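Local coordinates for protein fusolin (Unidentified entomopoxvirus, PDB 4OW5) that enhances the virulence of entomopoxviruses as the protein of their crystalline spindles, probably by binding and attacking chitin as a lytic polysaccharide monooxygenase, at residues 171-176 with 200-205; 139-144 with 189-194; 8-13 with 115-120; 66-71 with 103-108. One frame throughout, in Å; residues are numbered along the deposited sequence.

Contact 1. Residues 171-176 with 200-205; sequences INIFTG and VGIPVR. With EDO (1,2-ethanediol), chain G; EDO (1,2-ethanediol), chain B.
Arg205 NH2, which borders the tip of Ile171, is gripped by two acceptors. One N-H runs almost straight, at 165°, to O1 of a 1,2-ethanediol molecule 2.9 Å from NH2, with that oxygen in the guanidinium plane; another bond goes to the backbone O of Thr154. Ile171 CD1 comes up to the same edge, 4.0 Å from Arg205 NH2. An arginine suits this margin because its aliphatic stem can follow apolar neighbours while its end reaches carbonyls and solvent.

Deeper in, Ile173 carries the packing. Its CG1 stands between the backbone N and the carbonyl carbon (chi1 63°), and the chain then extends so that CD1 enters a small group of branched residues. That CD1 lies 3.8 Å from Val200 CG1 and 3.7 Å from Ile202 CD1, with the ring of Pro203 beyond. Ile202 starts out away from Ile173, and its tip folds back to meet it. Val200 uses its other branch for Phe174: CG2 sits 3.9 Å from Phe174 CD2, oblique to the ring. Ile173 and Phe174 both lie opposite Ile151 of strand 147-154, a classic beta bulge; the side chains of both start toward 200-205.

The segments 171-176 and 200-203 run antiparallel, their axes 7.6 Å apart at closest approach, and meet through side chains as parts of different sheets in the fibronectin type III-like fold. Strand 170-176 is hydrogen-bonded to strand 147-154, strand 194-203 to strand 131-140, and Ile202 continues inward onto Phe136 and Phe233.

Contact 2. Residues 139-144 with 189-194; sequences CPTAIH and CNANNL. Unlike the reference sequence in segment 189-194: Asn192 (reference His).
Cys139 and Cys189 are joined by a disulfide, SG to SG 2.1 Å, with a right-handed twist of 66° about the S-S bond. In both residues SG lies anti to the backbone N (chi1 -176° in Cys139), and the bridge ties the end of strand 131-140 to the loop before strand 194-203. Ala191 CB packs beside it, 4.1 Å from Cys139 SG, and also touches Thr141 CG2 at 3.7 Å; a small methyl fits between sulfur and threonine. Further along, the ring of Pro140 meets the backbone of Leu194, its CD 3.3 Å from Leu194 O, while Ile143 CD1 approaches Leu194 CB and the amide of Asn192.

One water joins the backbones, donating to Thr141 O and to Ala191 O, each 2.8 Å from it, so both its protons are spent. Asn192, which differs from the reference histidine, shapes its own loop: OD1 accepts from Leu194 N at 3.1 Å in an Asx turn. The next shell positions Thr141: its OG1 bonds to Asn67 ND2 and weakly to His1 O, leaving CG2 for Ala191.

His1 and His144 bind copper or zinc in another structure of this protein, although no metal is bound here. A covalent bridge, a shared water and close apolar packing together restrain the chain just before His144, which is consistent with a firmly built surround for the metal site.

Contact 3. Residues 8-13 with 115-120; sequences IARQRR and GSWTPT. With EDO (1,2-ethanediol), chain F; EDO (1,2-ethanediol), chain H.
Arg10 leaves the backbone with CG anti to N (chi1 -173°), stays extended to CD, then bends at chi3 (-75°), and this course lays its stem and guanidinium across the indole of Trp117. The result is a stacked cation-pi pair between the first turn of helix 10-17, with Ala9 at its N-cap, and the loop leading to strand 120-123. The guanidinium and ring planes differ by 7°. Arg10 CZ lies over the five-membered ring, 3.5 Å from its centroid, and Arg10 CD over the six-membered ring, 3.4 Å from that centroid, as a CH-pi contact. Tryptophan suits the place because its two fused rings can receive both the charged end and the aliphatic stem.

The edge of the guanidinium is left for hydrogen bonding. NH1 and NH2 both donate to O2 of a 1,2-ethanediol, probably from the crystallisation liquor, the oxygen 2.8 Å from NH1; NH2 also forms a salt bridge with Asp230, and NH1 bonds to Met111 O. Trp117 NE1, itself a donor, is satisfied by Val113 O. Asp230, Met111 and Val113 fix the rotation of both flat groups, and Asp230 would balance the charge of the buried Arg10.

Arg13, one turn on, reaches out to the second subunit, where NH1 bonds to the hydroxyl of Tyr338. Tyr345 of that subunit similarly bonds to Thr120 OG1 and Ile8 N, so the contact lies against the dimer partner. Thr118 spends OG1 on Asp31 and turns its methyl over one face of the Arg13 guanidinium, CG2 standing 3.6 Å from NH1.

Contact 4. Residues 66-71 with 103-108; sequences DNEYAA and RPFGDK
Beside the histidine brace of this family, here His1 and His144, which bind copper or zinc in another structure of this protein, Glu68 and Tyr69 at the approach to strand 70-72 meet Phe105 and Lys108 of a long loop. No metal is bound here, but Glu68 OE1 is hydrogen-bonded to His1 NE2, which makes this a second-shell contact of that site. Tyr69 is the centre of an inverse gamma turn, and Glu68 O beside it accepts from Lys108.

Lys108 NZ donates to Glu68 O at 2.9 Å and to Phe105 O at 2.8 Å, the latter in the carbonyl plane and on a lone pair. A water accepts from Lys108 NZ and donates to Glu68 OE2, 2.7 Å from each. The ammonium and carboxylate are thereby linked indirectly, with NZ 5.1 Å from OE2, where their opposite charges would still attract. A long flexible lysine suits this place, since it can reach both carbonyls while its stem covers an aromatic ring: Lys108 CD sits over the centre of Tyr69, 3.6 Å from the centroid, as a CH-pi contact. Tyr69 OH is bonded to Met62 O of helix 52-64, which steadies the ring.

The Phe105 ring lies between Pro104 CB, offset toward the rim, and the backbone O of Ala70. The peptide bonds before Pro104 and before Phe105 are both cis. Glu68 CG borders the ring edge, and Ala70 CB touches CE2 at 3.7 Å. Over the face opposite Pro104, Ala70 O stands 3.3 Å above the plane, centred on the ring.

Overall arrangement
Contact 3 is the buried one, close to the centre of the chain, and it holds its charge by stacking and salt bridging. The other three lie further out and are only partly buried. Contacts 1 and 2 reach the same sheet, in which strands 194-203 and 131-140 are neighbours, yet contact 1 is mostly apolar packing between sheets, whereas contact 2 relies on a disulfide and a bridging water. Contacts 2 and 4 both lie at the histidine site and touch through Thr141 and Asn67. Contact 4, rich in carbonyls around a lysine, meets contact 3 through the Arg12-Asp66 salt bridge, their centres about 17 Å apart.

Contact 1. Residues 171-176 with 200-205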
loop_
_atom_site.group_PDB
_atom_site.type_symbol
_atom_site.label_atom_id
_atom_site.label_comp_id
_atom_site.label_asym_id
_atom_site.label_seq_id
_atom_site.Cartn_x
_atom_site.Cartn_y
_atom_site.Cartn_z
ATOM N N ILE A 171 -10.012 17.455 4.006
ATOM C CA ILE A 171 -11.466 17.408 3.960
ATOM C C ILE A 171 -11.987 17.317 5.386
ATOM O O ILE A 171 -11.615 16.372 6.096
ATOM C CB ILE A 171 -11.958 16.158 3.157
ATOM C CG1 ILE A 171 -11.466 16.181 1.676
ATOM C CG2 ILE A 171 -13.503 16.066 3.209
ATOM C CD1 ILE A 171 -11.479 14.830 1.060
ATOM N N ASN A 172 -12.870 18.242 5.792
ATOM C CA ASN A 172 -13.448 18.195 7.130
ATOM C C ASN A 172 -14.436 17.021 7.248
ATOM O O ASN A 172 -15.334 16.885 6.416
ATOM C CB ASN A 172 -14.146 19.501 7.468
ATOM C CG ASN A 172 -14.597 19.523 8.897
ATOM O OD1 ASN A 172 -15.745 19.227 9.194
ATOM N ND2 ASN A 172 -13.660 19.588 9.834
ATOM N N ILE A 173 -14.251 16.179 8.247
ATOM C CA ILE A 173 -15.135 15.034 8.503
ATOM C C ILE A 173 -15.791 15.120 9.890
ATOM O O ILE A 173 -16.656 14.304 10.177
ATOM C CB ILE A 173 -14.445 13.668 8.315
ATOM C CG1 ILE A 173 -13.289 13.458 9.300
ATOM C CG2 ILE A 173 -14.020 13.499 6.846
ATOM C CD1 ILE A 173 -12.616 12.083 9.215
ATOM N N PHE A 174 -15.443 16.124 10.696
ATOM C CA PHE A 174 -16.046 16.340 12.002
ATOM C C PHE A 174 -15.808 17.779 12.478
ATOM O O PHE A 174 -14.688 18.279 12.430
ATOM C CB PHE A 174 -15.505 15.355 13.073
ATOM C CG PHE A 174 -16.145 15.510 14.441
ATOM C CD1 PHE A 174 -15.685 16.470 15.339
ATOM C CD2 PHE A 174 -17.131 14.628 14.872
ATOM C CE1 PHE A 174 -16.235 16.586 16.610
ATOM C CE2 PHE A 174 -17.672 14.727 16.161
ATOM C CZ PHE A 174 -17.259 15.737 17.004
ATOM N N THR A 175 -16.858 18.414 13.002
ATOM C CA THR A 175 -16.769 19.737 13.600
ATOM C C THR A 175 -17.754 19.813 14.738
ATOM O O THR A 175 -18.931 19.649 14.486
ATOM C CB THR A 175 -17.070 20.852 12.594
ATOM O OG1 THR A 175 -16.219 20.741 11.477
ATOM C CG2 THR A 175 -16.948 22.226 13.221
ATOM N N GLY A 176 -17.287 20.148 15.929
ATOM C CA GLY A 176 -18.160 20.409 17.062
ATOM C C GLY A 176 -17.524 20.100 18.400
ATOM O O GLY A 176 -16.415 19.562 18.489
ATOM N N VAL A 200 -16.005 8.625 14.706
ATOM C CA VAL A 200 -16.123 9.244 13.392
ATOM C C VAL A 200 -15.971 8.144 12.387
ATOM O O VAL A 200 -15.121 7.265 12.588
ATOM C CB VAL A 200 -15.059 10.355 13.175
ATOM C CG1 VAL A 200 -15.234 11.030 11.817
ATOM C CG2 VAL A 200 -15.106 11.371 14.291
ATOM N N GLY A 201 -16.790 8.186 11.334
ATOM C CA GLY A 201 -16.688 7.262 10.229
ATOM C C GLY A 201 -15.554 7.755 9.367
ATOM O O GLY A 201 -15.588 8.890 8.912
ATOM N N ILE A 202 -14.512 6.964 9.221
ATOM C CA ILE A 202 -13.339 7.350 8.419
ATOM C C ILE A 202 -13.498 6.818 7.019
ATOM O O ILE A 202 -13.606 5.605 6.872
ATOM C CB ILE A 202 -12.045 6.805 9.069
ATOM C CG1 ILE A 202 -11.934 7.265 10.542
ATOM C CG2 ILE A 202 -10.811 7.229 8.261
ATOM C CD1 ILE A 202 -11.864 8.787 10.746
ATOM N N PRO A 203 -13.468 7.677 5.979
ATOM C CA PRO A 203 -13.541 7.156 4.603
ATOM C C PRO A 203 -12.391 6.192 4.359
ATOM O O PRO A 203 -11.253 6.467 4.741
ATOM C CB PRO A 203 -13.429 8.422 3.719
ATOM C CG PRO A 203 -13.794 9.554 4.635
ATOM C CD PRO A 203 -13.342 9.149 5.996
ATOM N N VAL A 204 -12.690 5.053 3.773
ATOM C CA VAL A 204 -11.665 4.118 3.511
ATOM C C VAL A 204 -10.758 4.757 2.407
ATOM O O VAL A 204 -11.154 5.664 1.651
ATOM C CB VAL A 204 -12.218 2.696 3.204
ATOM C CG1 VAL A 204 -11.107 1.722 2.880
ATOM C CG2 VAL A 204 -12.959 2.170 4.419
ATOM N N ARG A 205 -9.498 4.503 2.577
ATOM C CA ARG A 205 -8.428 4.959 1.695
ATOM C C ARG A 205 -7.689 3.714 1.308
ATOM O O ARG A 205 -7.566 2.794 2.127
ATOM C CB ARG A 205 -7.520 5.950 2.443
ATOM C CG ARG A 205 -8.140 7.322 2.681
ATOM C CD ARG A 205 -7.957 8.223 1.506
ATOM N NE ARG A 205 -8.528 9.559 1.715
ATOM C CZ ARG A 205 -9.808 9.872 1.563
ATOM N NH1 ARG A 205 -10.692 8.947 1.213
ATOM N NH2 ARG A 205 -10.218 11.115 1.757
HETATM C C1 EDO G . -13.199 11.145 -0.079
HETATM O O1 EDO G . -13.092 11.306 1.328
HETATM C C2 EDO G . -13.850 9.779 -0.391
HETATM O O2 EDO G . -13.192 9.194 -1.508
HETATM C C1 EDO B . -18.647 17.828 8.749
HETATM O O1 EDO B . -18.007 18.184 7.545
HETATM C C2 EDO B . -18.952 19.072 9.598
HETATM O O2 EDO B . -19.216 20.185 8.769
#

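Contact 2. Residues 139-144 with 189-194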
loop_
_atom_site.group_PDB
_atom_site.type_symbol
_atom_site.label_atom_id
_atom_site.label_comp_id
_atom_site.label_asym_id
_atom_site.label_seq_id
_atom_site.Cartn_x
_atom_site.Cartn_y
_atom_site.Cartn_z
ATOM N N CYS A 139 -6.129 13.140 24.409
ATOM C CA CYS A 139 -5.596 13.162 25.759
ATOM C C CYS A 139 -5.289 14.590 26.204
ATOM O O CYS A 139 -4.265 15.143 25.791
ATOM C CB CYS A 139 -4.350 12.285 25.800
ATOM S SG CYS A 139 -3.592 12.097 27.431
ATOM N N PRO A 140 -6.126 15.201 27.078
ATOM C CA PRO A 140 -5.802 16.557 27.551
ATOM C C PRO A 140 -4.880 16.468 28.755
ATOM O O PRO A 140 -5.243 15.850 29.749
ATOM C CB PRO A 140 -7.164 17.126 27.926
ATOM C CG PRO A 140 -7.948 15.914 28.401
ATOM C CD PRO A 140 -7.377 14.706 27.697
ATOM N N THR A 141 -3.677 17.023 28.659
ATOM C CA THR A 141 -2.782 17.045 29.803
ATOM C C THR A 141 -3.227 18.187 30.748
ATOM O O THR A 141 -2.914 18.148 31.934
ATOM C CB THR A 141 -1.338 17.150 29.356
ATOM O OG1 THR A 141 -1.135 18.367 28.667
ATOM C CG2 THR A 141 -0.929 15.986 28.471
ATOM N N ALA A 142 -3.885 19.233 30.198
ATOM C CA ALA A 142 -4.493 20.328 30.950
ATOM C C ALA A 142 -5.917 20.461 30.474
ATOM O O ALA A 142 -6.150 20.587 29.272
ATOM C CB ALA A 142 -3.754 21.622 30.739
ATOM N N ILE A 143 -6.858 20.485 31.393
ATOM C CA ILE A 143 -8.278 20.578 31.050
ATOM C C ILE A 143 -8.663 22.017 30.701
ATOM O O ILE A 143 -8.477 22.920 31.504
ATOM C CB ILE A 143 -9.159 20.016 32.199
ATOM C CG1 ILE A 143 -8.832 18.525 32.490
ATOM C CG2 ILE A 143 -10.653 20.196 31.865
ATOM C CD1 ILE A 143 -9.137 17.589 31.343
ATOM N N HIS A 144 -9.241 22.215 29.525
ATOM C CA HIS A 144 -9.735 23.523 29.092
ATOM C C HIS A 144 -11.097 23.398 28.466
ATOM O O HIS A 144 -11.284 22.661 27.487
ATOM C CB HIS A 144 -8.833 24.263 28.103
ATOM C CG HIS A 144 -7.436 24.461 28.566
ATOM N ND1 HIS A 144 -7.128 25.186 29.718
ATOM C CD2 HIS A 144 -6.291 24.004 28.024
ATOM C CE1 HIS A 144 -5.812 25.108 29.839
ATOM N NE2 HIS A 144 -5.278 24.392 28.873
ATOM N N CYS A 189 -4.077 7.227 27.301
ATOM C CA CYS A 189 -3.835 8.509 27.939
ATOM C C CYS A 189 -3.550 8.286 29.435
ATOM O O CYS A 189 -4.489 8.047 30.194
ATOM C CB CYS A 189 -5.067 9.392 27.728
ATOM S SG CYS A 189 -4.978 11.029 28.510
ATOM N N ASN A 190 -2.260 8.319 29.847
ATOM C CA ASN A 190 -1.873 8.170 31.262
ATOM C C ASN A 190 -1.718 9.542 31.936
ATOM O O ASN A 190 -1.612 9.614 33.153
ATOM C CB ASN A 190 -0.585 7.348 31.419
ATOM C CG ASN A 190 0.625 7.836 30.634
ATOM O OD1 ASN A 190 0.839 9.039 30.435
ATOM N ND2 ASN A 190 1.458 6.906 30.173
ATOM N N ALA A 191 -1.720 10.628 31.165
ATOM C CA ALA A 191 -1.529 11.969 31.710
ATOM C C ALA A 191 -2.753 12.516 32.434
ATOM O O ALA A 191 -2.605 13.447 33.217
ATOM C CB ALA A 191 -1.139 12.922 30.589
ATOM N N ASN A 192 -3.936 11.930 32.250
ATOM C CA ASN A 192 -5.155 12.456 32.876
ATOM C C ASN A 192 -6.210 11.371 33.106
ATOM O O ASN A 192 -6.138 10.352 32.434
ATOM C CB ASN A 192 -5.737 13.502 31.911
ATOM C CG ASN A 192 -6.445 14.658 32.599
ATOM O OD1 ASN A 192 -7.500 14.497 33.193
ATOM N ND2 ASN A 192 -5.886 15.859 32.534
ATOM N N ASN A 193 -7.192 11.608 34.005
ATOM C CA ASN A 193 -8.310 10.676 34.246
ATOM C C ASN A 193 -9.487 10.956 33.293
ATOM O O ASN A 193 -10.376 10.114 33.157
ATOM C CB ASN A 193 -8.808 10.791 35.692
ATOM C CG ASN A 193 -9.816 11.909 35.915
ATOM O OD1 ASN A 193 -9.494 13.103 35.834
ATOM N ND2 ASN A 193 -11.066 11.563 36.184
ATOM N N LEU A 194 -9.493 12.130 32.636
ATOM C CA LEU A 194 -10.507 12.511 31.650
ATOM C C LEU A 194 -9.869 12.545 30.249
ATOM O O LEU A 194 -8.712 12.930 30.101
ATOM C CB LEU A 194 -11.119 13.881 31.967
ATOM C CG LEU A 194 -11.922 14.005 33.271
ATOM C CD1 LEU A 194 -12.372 15.418 33.476
ATOM C CD2 LEU A 194 -13.100 13.081 33.270
HETATM O O HOH W 1 -1.490 16.036 33.212
#

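Contact 3. Residues 8-13 with 115-120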
loop_
_atom_site.group_PDB
_atom_site.type_symbol
_atom_site.label_atom_id
_atom_site.label_comp_id
_atom_site.label_asym_id
_atom_site.label_seq_id
_atom_site.Cartn_x
_atom_site.Cartn_y
_atom_site.Cartn_z
ATOM N N ILE A 8 -2.616 7.494 17.397
ATOM C CA ILE A 8 -1.531 8.252 18.040
ATOM C C ILE A 8 -1.022 9.371 17.138
ATOM O O ILE A 8 -0.794 9.152 15.938
ATOM C CB ILE A 8 -0.391 7.334 18.536
ATOM C CG1 ILE A 8 0.551 8.103 19.478
ATOM C CG2 ILE A 8 0.376 6.635 17.420
ATOM C CD1 ILE A 8 1.588 7.205 20.241
ATOM N N ALA A 9 -0.911 10.600 17.702
ATOM C CA ALA A 9 -0.427 11.730 16.925
ATOM C C ALA A 9 1.054 11.487 16.554
ATOM O O ALA A 9 1.790 10.847 17.310
ATOM C CB ALA A 9 -0.550 13.021 17.709
ATOM N N ARG A 10 1.478 12.016 15.412
ATOM C CA ARG A 10 2.844 11.859 14.905
ATOM C C ARG A 10 3.901 12.257 15.932
ATOM O O ARG A 10 4.850 11.496 16.176
ATOM C CB ARG A 10 3.027 12.708 13.643
ATOM C CG ARG A 10 4.331 12.489 12.945
ATOM C CD ARG A 10 4.408 13.394 11.735
ATOM N NE ARG A 10 3.570 12.893 10.642
ATOM C CZ ARG A 10 3.512 13.451 9.443
ATOM N NH1 ARG A 10 4.243 14.524 9.170
ATOM N NH2 ARG A 10 2.745 12.925 8.493
ATOM N N GLN A 11 3.768 13.464 16.483
ATOM C CA GLN A 11 4.746 13.965 17.433
ATOM C C GLN A 11 4.677 13.205 18.768
ATOM O O GLN A 11 5.689 13.114 19.458
ATOM C CB GLN A 11 4.626 15.470 17.652
ATOM C CG GLN A 11 3.572 15.963 18.639
ATOM C CD GLN A 11 2.154 15.650 18.275
ATOM O OE1 GLN A 11 1.809 15.432 17.130
ATOM N NE2 GLN A 11 1.290 15.723 19.233
ATOM N N ARG A 12 3.498 12.745 19.150
ATOM C CA ARG A 12 3.320 11.947 20.354
ATOM C C ARG A 12 4.036 10.593 20.213
ATOM O O ARG A 12 4.711 10.164 21.145
ATOM C CB ARG A 12 1.821 11.718 20.646
ATOM C CG ARG A 12 1.549 10.848 21.876
ATOM C CD ARG A 12 2.232 11.340 23.129
ATOM N NE ARG A 12 1.998 10.433 24.249
ATOM C CZ ARG A 12 2.583 10.528 25.438
ATOM N NH1 ARG A 12 3.434 11.520 25.696
ATOM N NH2 ARG A 12 2.327 9.630 26.378
ATOM N N ARG A 13 3.915 9.937 19.062
ATOM C CA ARG A 13 4.654 8.684 18.827
ATOM C C ARG A 13 6.171 8.918 18.945
ATOM O O ARG A 13 6.871 8.110 19.565
ATOM C CB ARG A 13 4.328 8.085 17.457
ATOM C CG ARG A 13 5.074 6.794 17.160
ATOM C CD ARG A 13 4.769 6.263 15.782
ATOM N NE ARG A 13 3.530 5.500 15.777
ATOM C CZ ARG A 13 3.417 4.180 15.908
ATOM N NH1 ARG A 13 4.497 3.424 16.097
ATOM N NH2 ARG A 13 2.220 3.604 15.864
ATOM N N GLY A 115 8.054 11.582 4.026
ATOM C CA GLY A 115 8.689 10.284 4.097
ATOM C C GLY A 115 7.807 9.203 4.671
ATOM O O GLY A 115 6.582 9.382 4.789
ATOM N N SER A 116 8.455 8.092 5.090
ATOM C CA SER A 116 7.796 6.861 5.529
ATOM C C SER A 116 7.340 6.918 6.992
ATOM O O SER A 116 7.719 6.057 7.792
ATOM C CB SER A 116 8.735 5.675 5.315
ATOM O OG SER A 116 10.005 5.881 5.914
ATOM N N TRP A 117 6.487 7.905 7.339
ATOM C CA TRP A 117 5.991 8.060 8.709
ATOM C C TRP A 117 5.280 6.791 9.138
ATOM O O TRP A 117 4.565 6.227 8.326
ATOM C CB TRP A 117 5.056 9.264 8.838
ATOM C CG TRP A 117 5.781 10.572 8.756
ATOM C CD1 TRP A 117 5.923 11.378 7.663
ATOM C CD2 TRP A 117 6.535 11.179 9.802
ATOM N NE1 TRP A 117 6.612 12.519 8.013
ATOM C CE2 TRP A 117 7.083 12.372 9.286
ATOM C CE3 TRP A 117 6.782 10.840 11.143
ATOM C CZ2 TRP A 117 7.859 13.220 10.058
ATOM C CZ3 TRP A 117 7.559 11.689 11.908
ATOM C CH2 TRP A 117 8.072 12.863 11.373
ATOM N N THR A 118 5.514 6.312 10.375
ATOM C CA THR A 118 4.928 5.061 10.837
ATOM C C THR A 118 3.453 5.296 11.132
ATOM O O THR A 118 3.137 6.127 11.988
ATOM C CB THR A 118 5.643 4.496 12.059
ATOM O OG1 THR A 118 7.005 4.288 11.728
ATOM C CG2 THR A 118 5.013 3.158 12.556
ATOM N N PRO A 119 2.547 4.544 10.477
ATOM C CA PRO A 119 1.130 4.744 10.749
ATOM C C PRO A 119 0.553 3.790 11.745
ATOM O O PRO A 119 1.080 2.719 11.979
ATOM C CB PRO A 119 0.511 4.469 9.384
ATOM C CG PRO A 119 1.353 3.280 8.875
ATOM C CD PRO A 119 2.752 3.568 9.382
ATOM N N THR A 120 -0.607 4.151 12.253
ATOM C CA THR A 120 -1.492 3.260 12.962
ATOM C C THR A 120 -2.095 2.365 11.878
ATOM O O THR A 120 -2.659 2.889 10.913
ATOM C CB THR A 120 -2.583 4.036 13.712
ATOM O OG1 THR A 120 -1.984 4.741 14.806
ATOM C CG2 THR A 120 -3.738 3.106 14.186
HETATM C C1 EDO F . 1.059 5.926 25.397
HETATM O O1 EDO F . 0.753 6.919 26.367
HETATM C C2 EDO F . 1.280 6.585 24.004
HETATM O O2 EDO F . 0.563 7.815 23.910
HETATM C C1 EDO H . 3.444 17.011 6.804
HETATM O O1 EDO H . 3.500 18.243 6.173
HETATM C C2 EDO H . 4.407 15.989 6.187
HETATM O O2 EDO H . 3.795 14.745 6.428
HETATM O O HOH W 2 -1.319 7.149 14.152
HETATM O O HOH W 3 1.479 5.977 14.185
#

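Contact 4. Residues 66-71 with 103-108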
loop_
_atom_site.group_PDB
_atom_site.type_symbol
_atom_site.label_atom_id
_atom_site.label_comp_id
_atom_site.label_asym_id
_atom_site.label_seq_id
_atom_site.Cartn_x
_atom_site.Cartn_y
_atom_site.Cartn_z
ATOM N N ASP A 66 5.153 17.747 23.048
ATOM C CA ASP A 66 4.173 17.015 22.258
ATOM C C ASP A 66 2.736 17.392 22.623
ATOM O O ASP A 66 1.880 17.163 21.814
ATOM C CB ASP A 66 4.384 15.493 22.364
ATOM C CG ASP A 66 4.247 14.838 23.736
ATOM O OD1 ASP A 66 4.150 15.578 24.764
ATOM O OD2 ASP A 66 4.283 13.610 23.793
ATOM N N ASN A 67 2.489 18.040 23.781
ATOM C CA ASN A 67 1.171 18.500 24.210
ATOM C C ASN A 67 0.994 20.001 23.890
ATOM O O ASN A 67 -0.048 20.550 24.225
ATOM C CB ASN A 67 0.995 18.205 25.710
ATOM C CG ASN A 67 1.884 19.052 26.606
ATOM O OD1 ASN A 67 2.829 19.714 26.151
ATOM N ND2 ASN A 67 1.646 19.011 27.880
ATOM N N GLU A 68 2.008 20.672 23.269
ATOM C CA GLU A 68 1.928 22.092 22.945
ATOM C C GLU A 68 2.212 22.343 21.451
ATOM O O GLU A 68 2.942 23.257 21.079
ATOM C CB GLU A 68 2.866 22.918 23.851
ATOM C CG GLU A 68 2.470 24.382 23.931
ATOM C CD GLU A 68 3.292 25.187 24.921
ATOM O OE1 GLU A 68 2.768 25.497 26.016
ATOM O OE2 GLU A 68 4.480 25.451 24.634
ATOM N N TYR A 69 1.550 21.572 20.590
ATOM C CA TYR A 69 1.612 21.794 19.154
ATOM C C TYR A 69 0.467 22.719 18.885
ATOM O O TYR A 69 -0.635 22.293 18.521
ATOM C CB TYR A 69 1.558 20.482 18.358
ATOM C CG TYR A 69 2.921 19.880 18.147
ATOM C CD1 TYR A 69 3.733 19.554 19.220
ATOM C CD2 TYR A 69 3.389 19.597 16.866
ATOM C CE1 TYR A 69 5.021 19.069 19.029
ATOM C CE2 TYR A 69 4.632 19.024 16.664
ATOM C CZ TYR A 69 5.472 18.803 17.743
ATOM O OH TYR A 69 6.720 18.268 17.554
ATOM N N ALA A 70 0.701 23.989 19.239
ATOM C CA ALA A 70 -0.321 25.013 19.291
ATOM C C ALA A 70 0.020 26.279 18.564
ATOM O O ALA A 70 1.189 26.601 18.337
ATOM C CB ALA A 70 -0.572 25.362 20.757
ATOM N N ALA A 71 -1.049 27.030 18.263
ATOM C CA ALA A 71 -1.019 28.339 17.614
ATOM C C ALA A 71 -2.132 29.201 18.189
ATOM O O ALA A 71 -3.216 28.699 18.522
ATOM C CB ALA A 71 -1.180 28.196 16.115
ATOM N N ARG A 103 10.394 30.916 22.137
ATOM C CA ARG A 103 9.631 29.902 22.835
ATOM C C ARG A 103 8.619 30.492 23.802
ATOM O O ARG A 103 9.027 31.236 24.685
ATOM C CB ARG A 103 10.575 29.058 23.653
ATOM C CG ARG A 103 11.423 28.179 22.849
ATOM C CD ARG A 103 12.400 27.514 23.759
ATOM N NE ARG A 103 13.247 26.596 23.009
ATOM C CZ ARG A 103 14.247 25.904 23.531
ATOM N NH1 ARG A 103 14.536 26.006 24.820
ATOM N NH2 ARG A 103 14.950 25.093 22.780
ATOM N N PRO A 104 7.340 30.133 23.738
ATOM C CA PRO A 104 6.679 29.292 22.719
ATOM C C PRO A 104 6.658 30.010 21.344
ATOM O O PRO A 104 6.827 31.229 21.299
ATOM C CB PRO A 104 5.279 29.067 23.307
ATOM C CG PRO A 104 5.037 30.213 24.232
ATOM C CD PRO A 104 6.375 30.691 24.712
ATOM N N PHE A 105 6.538 29.287 20.206
ATOM C CA PHE A 105 6.303 27.858 20.131
ATOM C C PHE A 105 7.544 27.096 19.605
ATOM O O PHE A 105 7.444 25.908 19.326
ATOM C CB PHE A 105 5.061 27.601 19.268
ATOM C CG PHE A 105 3.805 28.052 19.971
ATOM C CD1 PHE A 105 3.247 29.294 19.702
ATOM C CD2 PHE A 105 3.260 27.298 20.999
ATOM C CE1 PHE A 105 2.132 29.744 20.408
ATOM C CE2 PHE A 105 2.128 27.742 21.692
ATOM C CZ PHE A 105 1.597 28.984 21.413
ATOM N N GLY A 106 8.698 27.753 19.539
ATOM C CA GLY A 106 9.937 27.124 19.089
ATOM C C GLY A 106 9.880 26.757 17.627
ATOM O O GLY A 106 9.089 27.331 16.878
ATOM N N ASP A 107 10.674 25.757 17.232
ATOM C CA ASP A 107 10.698 25.222 15.871
ATOM C C ASP A 107 10.295 23.740 15.924
ATOM O O ASP A 107 11.020 22.923 16.493
ATOM C CB ASP A 107 12.062 25.400 15.222
ATOM C CG ASP A 107 12.093 24.995 13.755
ATOM O OD1 ASP A 107 11.331 24.074 13.368
ATOM O OD2 ASP A 107 12.874 25.588 12.998
ATOM N N LYS A 108 9.138 23.405 15.341
ATOM C CA LYS A 108 8.650 22.021 15.310
ATOM C C LYS A 108 8.545 21.525 13.872
ATOM O O LYS A 108 7.945 20.476 13.629
ATOM C CB LYS A 108 7.306 21.898 16.025
ATOM C CG LYS A 108 7.411 22.220 17.530
ATOM C CD LYS A 108 6.066 22.446 18.101
ATOM C CE LYS A 108 6.059 22.683 19.587
ATOM N NZ LYS A 108 5.470 24.016 19.863
HETATM O O HOH W 4 5.804 24.906 22.385
HETATM O O HOH W 5 3.335 24.618 17.884
#